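L-isoleucine-4-hydroxylase (Bacillus thuringiensis, PDB 6LNH) catalyses the iron(II)- and 2-oxoglutarate-dependent hydroxylation of L-isoleucine to (4S)-4-hydroxy-L-isoleucine, and also hydroxylates or sulfoxidises several related amino acids. Local coordinates at the interface of chains A and B and the interface of chains A and C. Numbering follows the deposited sequence. Chains: chain A/B/C, L-isoleucine-4-hydroxylase.

Contact 1: the interface of chains A and B. Residues chain A 189-190, 227-229, 231; chain B 192, 205-207.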
ATOM      1  N   ILE A 189       8.423  -1.937  -3.509  1.00 41.67           N
ATOM      2  CA  ILE A 189       7.652  -3.137  -3.220  1.00 42.50           C
ATOM      3  C   ILE A 189       8.650  -4.255  -2.953  1.00 39.96           C
ATOM      4  O   ILE A 189       9.751  -4.277  -3.511  1.00 41.43           O
ATOM      5  CB  ILE A 189       6.669  -3.490  -4.368  1.00 46.56           C
ATOM      6  CG1 ILE A 189       6.054  -4.877  -4.182  1.00 44.15           C
ATOM      7  CG2 ILE A 189       7.340  -3.399  -5.713  1.00 43.69           C
ATOM      8  CD1 ILE A 189       5.094  -4.969  -3.023  1.00 40.70           C
ATOM      9  N   GLY A 190       8.267  -5.177  -2.082  1.00 38.02           N
ATOM     10  CA  GLY A 190       9.159  -6.240  -1.684  1.00 34.57           C
ATOM     11  C   GLY A 190      10.009  -5.807  -0.506  1.00 36.78           C
ATOM     12  O   GLY A 190       9.652  -4.911   0.264  1.00 39.37           O
ATOM     13  N   PRO A 227      13.434  -9.826  -2.754  1.00 36.12           N
ATOM     14  CA  PRO A 227      13.924  -8.738  -3.610  1.00 39.36           C
ATOM     15  C   PRO A 227      13.064  -7.483  -3.522  1.00 39.30           C
ATOM     16  O   PRO A 227      11.884  -7.520  -3.168  1.00 38.24           O
ATOM     17  CB  PRO A 227      13.868  -9.344  -5.019  1.00 41.27           C
ATOM     18  CG  PRO A 227      13.971 -10.817  -4.791  1.00 42.15           C
ATOM     19  CD  PRO A 227      13.208 -11.066  -3.521  1.00 31.33           C
ATOM     20  N   LEU A 228      13.689  -6.354  -3.851  1.00 40.16           N
ATOM     21  CA  LEU A 228      13.043  -5.046  -3.873  1.00 37.01           C
ATOM     22  C   LEU A 228      12.716  -4.652  -5.310  1.00 35.90           C
ATOM     23  O   LEU A 228      13.575  -4.741  -6.191  1.00 36.46           O
ATOM     24  CB  LEU A 228      13.942  -3.990  -3.230  1.00 37.74           C
ATOM     25  CG  LEU A 228      13.289  -2.655  -2.881  1.00 39.94           C
ATOM     26  CD1 LEU A 228      12.413  -2.794  -1.645  1.00 34.54           C
ATOM     27  CD2 LEU A 228      14.345  -1.575  -2.684  1.00 39.33           C
ATOM     28  N   GLY A 229      11.470  -4.227  -5.544  1.00 36.23           N
ATOM     29  CA  GLY A 229      11.016  -3.853  -6.864  1.00 34.95           C
ATOM     30  C   GLY A 229      10.242  -2.533  -6.843  1.00 45.78           C
ATOM     31  O   GLY A 229      10.101  -1.901  -5.798  1.00 40.71           O
ATOM     32  N   GLU A 231       6.750  -0.898  -9.387  1.00 63.75           N
ATOM     33  CA  GLU A 231       5.941  -0.737 -10.590  1.00 67.67           C
ATOM     34  C   GLU A 231       5.839   0.713 -11.036  1.00 62.01           C
ATOM     35  O   GLU A 231       4.940   1.056 -11.809  1.00 63.61           O
ATOM     36  CB  GLU A 231       4.533  -1.297 -10.365  1.00 71.44           C
ATOM     37  CG  GLU A 231       4.440  -2.785 -10.052  1.00 72.56           C
ATOM     38  CD  GLU A 231       5.000  -3.674 -11.149  1.00 82.50           C
ATOM     39  OE1 GLU A 231       4.828  -3.341 -12.343  1.00 83.84           O
ATOM     40  OE2 GLU A 231       5.569  -4.734 -10.817  1.00 84.00           O
TER
ATOM     41  N   ASP B 192       4.720 -11.765  -4.697  1.00 41.76           N
ATOM     42  CA  ASP B 192       5.310 -11.140  -5.867  1.00 43.21           C
ATOM     43  C   ASP B 192       6.023 -12.180  -6.721  1.00 43.31           C
ATOM     44  O   ASP B 192       6.568 -13.164  -6.215  1.00 40.43           O
ATOM     45  CB  ASP B 192       6.282 -10.041  -5.440  1.00 41.56           C
ATOM     46  CG  ASP B 192       5.665  -9.072  -4.447  1.00 46.60           C
ATOM     47  OD1 ASP B 192       4.510  -8.649  -4.667  1.00 44.35           O
ATOM     48  OD2 ASP B 192       6.332  -8.740  -3.444  1.00 47.44           O
ATOM     49  N   PHE B 205      10.987  -8.216 -11.486  1.00 46.96           N
ATOM     50  CA  PHE B 205      10.131  -8.246 -10.307  1.00 43.93           C
ATOM     51  C   PHE B 205       8.771  -7.764 -10.783  1.00 45.99           C
ATOM     52  O   PHE B 205       8.626  -6.605 -11.180  1.00 51.89           O
ATOM     53  CB  PHE B 205      10.694  -7.361  -9.188  1.00 40.17           C
ATOM     54  CG  PHE B 205       9.860  -7.338  -7.925  1.00 41.43           C
ATOM     55  CD1 PHE B 205       8.619  -6.712  -7.892  1.00 43.12           C
ATOM     56  CD2 PHE B 205      10.332  -7.925  -6.764  1.00 39.91           C
ATOM     57  CE1 PHE B 205       7.864  -6.692  -6.733  1.00 43.11           C
ATOM     58  CE2 PHE B 205       9.582  -7.904  -5.598  1.00 42.86           C
ATOM     59  CZ  PHE B 205       8.346  -7.284  -5.584  1.00 42.13           C
ATOM     60  N   ILE B 206       7.781  -8.646 -10.742  1.00 44.83           N
ATOM     61  CA  ILE B 206       6.443  -8.348 -11.232  1.00 50.73           C
ATOM     62  C   ILE B 206       5.470  -8.587 -10.090  1.00 49.17           C
ATOM     63  O   ILE B 206       5.458  -9.669  -9.493  1.00 49.35           O
ATOM     64  CB  ILE B 206       6.083  -9.207 -12.459  1.00 50.39           C
ATOM     65  CG1 ILE B 206       6.973  -8.835 -13.647  1.00 51.14           C
ATOM     66  CG2 ILE B 206       4.614  -9.044 -12.820  1.00 47.57           C
ATOM     67  CD1 ILE B 206       8.053  -9.849 -13.933  1.00 55.95           C
ATOM     68  N   SER B 207       4.655  -7.581  -9.797  1.00 51.13           N
ATOM     69  CA  SER B 207       3.685  -7.650  -8.713  1.00 49.95           C
ATOM     70  C   SER B 207       2.288  -7.502  -9.296  1.00 44.18           C
ATOM     71  O   SER B 207       1.902  -6.412  -9.737  1.00 55.63           O
ATOM     72  CB  SER B 207       3.956  -6.573  -7.666  1.00 50.08           C
ATOM     73  OG  SER B 207       3.070  -6.708  -6.569  1.00 50.23           O
TER

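Contact 2: the interface of chains A and C. Residues chain A 184-186, 209-211; chain C 185-187.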
ATOM      1  N   LEU A 184      12.231   3.993   3.542  1.00 34.06           N
ATOM      2  CA  LEU A 184      11.634   3.167   2.498  1.00 37.80           C
ATOM      3  C   LEU A 184      10.790   4.051   1.595  1.00 37.46           C
ATOM      4  O   LEU A 184       9.855   4.703   2.070  1.00 40.30           O
ATOM      5  CB  LEU A 184      10.781   2.050   3.099  1.00 36.98           C
ATOM      6  CG  LEU A 184      10.246   1.030   2.092  1.00 40.56           C
ATOM      7  CD1 LEU A 184      11.384   0.220   1.483  1.00 35.65           C
ATOM      8  CD2 LEU A 184       9.213   0.121   2.737  1.00 33.09           C
ATOM      9  N   SER A 185      11.129   4.086   0.309  1.00 38.06           N
ATOM     10  CA  SER A 185      10.327   4.832  -0.651  1.00 37.24           C
ATOM     11  C   SER A 185       8.913   4.269  -0.709  1.00 42.43           C
ATOM     12  O   SER A 185       8.691   3.069  -0.529  1.00 38.09           O
ATOM     13  CB  SER A 185      10.965   4.765  -2.039  1.00 38.95           C
ATOM     14  OG  SER A 185      12.217   5.424  -2.055  1.00 45.34           O
ATOM     15  N   ASN A 186       7.945   5.154  -0.970  1.00 40.80           N
ATOM     16  CA  ASN A 186       6.568   4.696  -1.110  1.00 40.74           C
ATOM     17  C   ASN A 186       6.370   3.928  -2.407  1.00 37.73           C
ATOM     18  O   ASN A 186       5.363   3.227  -2.554  1.00 41.97           O
ATOM     19  CB  ASN A 186       5.587   5.869  -1.026  1.00 40.35           C
ATOM     20  CG  ASN A 186       5.626   6.756  -2.247  1.00 40.42           C
ATOM     21  OD1 ASN A 186       6.697   7.111  -2.737  1.00 41.44           O
ATOM     22  ND2 ASN A 186       4.452   7.117  -2.755  1.00 45.27           N
ATOM     23  N   LYS A 209       8.123  -1.397   7.862  1.00 45.42           N
ATOM     24  CA  LYS A 209       7.568  -0.297   7.028  1.00 49.85           C
ATOM     25  C   LYS A 209       7.908   1.073   7.622  1.00 47.45           C
ATOM     26  O   LYS A 209       8.142   2.001   6.839  1.00 48.33           O
ATOM     27  CB  LYS A 209       6.050  -0.455   6.906  1.00 52.45           C
ATOM     28  CG  LYS A 209       5.366   0.536   5.975  1.00 56.65           C
ATOM     29  CD  LYS A 209       4.324   1.389   6.667  1.00 58.64           C
ATOM     30  CE  LYS A 209       3.580   2.303   5.717  1.00 51.13           C
ATOM     31  NZ  LYS A 209       3.109   1.579   4.514  1.00 51.72           N
ATOM     32  N   GLU A 210       7.922   1.192   8.950  1.00 47.35           N
ATOM     33  CA  GLU A 210       8.204   2.507   9.584  1.00 47.08           C
ATOM     34  C   GLU A 210       9.691   2.626   9.912  1.00 43.97           C
ATOM     35  O   GLU A 210      10.302   1.617  10.285  1.00 45.43           O
ATOM     36  CB  GLU A 210       7.387   2.679  10.864  1.00 53.30           C
ATOM     37  CG  GLU A 210       5.972   2.151  10.759  1.00 59.47           C
ATOM     38  CD  GLU A 210       5.203   2.203  12.065  1.00 63.52           C
ATOM     39  OE1 GLU A 210       4.326   1.349  12.262  1.00 73.77           O
ATOM     40  OE2 GLU A 210       5.494   3.092  12.882  1.00 72.53           O
ATOM     41  N   PRO A 211      10.294   3.828   9.795  1.00 43.96           N
ATOM     42  CA  PRO A 211      11.703   4.028  10.133  1.00 43.27           C
ATOM     43  C   PRO A 211      12.000   3.647  11.592  1.00 45.85           C
ATOM     44  O   PRO A 211      11.173   3.925  12.444  1.00 45.59           O
ATOM     45  CB  PRO A 211      11.907   5.532   9.921  1.00 40.79           C
ATOM     46  CG  PRO A 211      10.864   5.892   8.896  1.00 38.24           C
ATOM     47  CD  PRO A 211       9.671   5.040   9.268  1.00 40.42           C
TER
ATOM     48  N   SER C 185       6.200  10.366   1.458  1.00 35.05           N
ATOM     49  CA  SER C 185       6.705   9.332   2.350  1.00 39.71           C
ATOM     50  C   SER C 185       5.789   8.113   2.314  1.00 38.14           C
ATOM     51  O   SER C 185       4.579   8.222   2.097  1.00 34.33           O
ATOM     52  CB  SER C 185       6.837   9.871   3.776  1.00 39.50           C
ATOM     53  OG  SER C 185       5.569  10.147   4.337  1.00 45.65           O
ATOM     54  N   ASN C 186       6.382   6.936   2.533  1.00 35.37           N
ATOM     55  CA  ASN C 186       5.607   5.701   2.497  1.00 42.73           C
ATOM     56  C   ASN C 186       4.659   5.568   3.678  1.00 38.14           C
ATOM     57  O   ASN C 186       3.719   4.770   3.612  1.00 41.11           O
ATOM     58  CB  ASN C 186       6.538   4.487   2.468  1.00 40.00           C
ATOM     59  CG  ASN C 186       7.211   4.237   3.804  1.00 42.41           C
ATOM     60  OD1 ASN C 186       7.608   5.175   4.496  1.00 45.91           O
ATOM     61  ND2 ASN C 186       7.332   2.969   4.179  1.00 42.39           N
ATOM     62  N   THR C 187       4.874   6.331   4.743  1.00 34.13           N
ATOM     63  CA  THR C 187       4.010   6.292   5.912  1.00 43.73           C
ATOM     64  C   THR C 187       2.810   7.220   5.789  1.00 42.78           C
ATOM     65  O   THR C 187       1.961   7.234   6.687  1.00 44.75           O
ATOM     66  CB  THR C 187       4.816   6.649   7.163  1.00 45.97           C
ATOM     67  OG1 THR C 187       5.422   7.936   6.988  1.00 41.63           O
ATOM     68  CG2 THR C 187       5.908   5.615   7.400  1.00 43.02           C
TER
HETATM   69  O   HOH W   1       9.288   7.259   2.390  1.00 40.98           O
HETATM   70  O   HOH W   2       5.863   1.166   3.048  1.00 50.14           O

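Contact 1: the interface of chains A and B
B:Phe205 meets A:Gly229, A:Pro227 and A:Ile189 across this interface, an example of an aromatic ring laid over the backbone of a partner. From CB the side chain runs anti to its own backbone N (chi1 180°), which carries the ring out over chain A. At its root, B:Phe205 CG lies 3.8 Å from A:Gly229 CA, which sits over one face, offset toward the rim, in a CH-pi contact; the lack of a side chain at A:Gly229 probably helps the ring come this close. Along one flank, CD2 and then CE2 approach the carbonyl of A:Pro227, with B:Phe205 CE2 3.4 Å from A:Pro227 O. On the other flank B:Phe205 CE1 touches A:Ile189 CG2 at 3.5 Å. The tip, B:Phe205 CZ, reaches A:Ile189 CG1 at 3.6 Å, the two side chains crossing obliquely.

Beyond the ring, A:Ile189 CD1 points tip to tip at the carboxylate of B:Asp192, whose OD1 accepts a hydrogen bond from B:Ser207 OG (3.1 Å) within chain B. A polar link between the chains is the bond from B:Ser207 N to the A:Glu231 carboxylate oxygen OE2 at 3.2 Å, met from above the carboxylate plane. In this 2OG-Fe dioxygenase, whose family fold is the double-stranded beta-helix, strand 204-206 of one copy meets short strands 189-190 and 228-229 and nearby A:Glu231 of another, within a two-fold interface whose biological role the structure alone does not show.

Contact 2: the interface of chains A and C
A chi1 of 73° places CG of C:Asn186 between its backbone N and carbonyl carbon, the crowded position, and directs the carboxamide into chain A between A:Leu184 and A:Lys209. From the other side, A:Lys209 holds CG anti to its backbone N (chi1 -175°) and bends at chi2 and chi4, so that its chain passes alongside the asparagine in the opposite direction. This is a compact example of an amide side chain reading a partner's main chain: C:Asn186 ND2 donates to A:Lys209 O at 2.9 Å, a nearly straight bond (164° at H) with the acceptor close to the amide plane. C:Asn186 ND2 also bonds to water 2 at 2.6 Å, and the side-chain amino nitrogen NZ of A:Lys209 bonds to the same water 2 at 3.1 Å.

Around the polar head, A:Leu184 crosses C:Asn186 at about a right angle and lays CB and CD2 near ND2, giving the amide a partly apolar wall. A:Lys209 CE lies 4.0 Å from CA of C:Thr187, the residue after the asparagine. Between the chains, A:Ser185 and C:Ser185 form an antiparallel beta bridge in the loop that follows strand 176-184. Beside it A:Asn186 presses its CB against C:Asn186 CA at 3.5 Å, so equivalent asparagines pack together where the two copies meet about a two-fold axis, in an interface that may or may not be the biological one. Water 1 makes a further link: it lies 2.6 Å from A:Leu184 O and 2.9 Å from C:Asn186 N, joining a carbonyl of one chain to an amide N-H of the other.

The C-alpha centres of contact 1 and contact 2 lie about 15 Å apart, and chain A takes part in both. The two contacts as described share no residue, but in chain A they are neighbours in sequence: A:Leu184 to A:Asn186 serve contact 2, and A:Ile189 and A:Gly190 serve contact 1. The end of strand 176-184, the loop after it and strand 189-190 thus face chain C and then chain B. Each interface is two-fold symmetric, and the deposited assembly holds four copies, so the two contacts together could build a tetramer, although the structure alone does not show that it forms in solution.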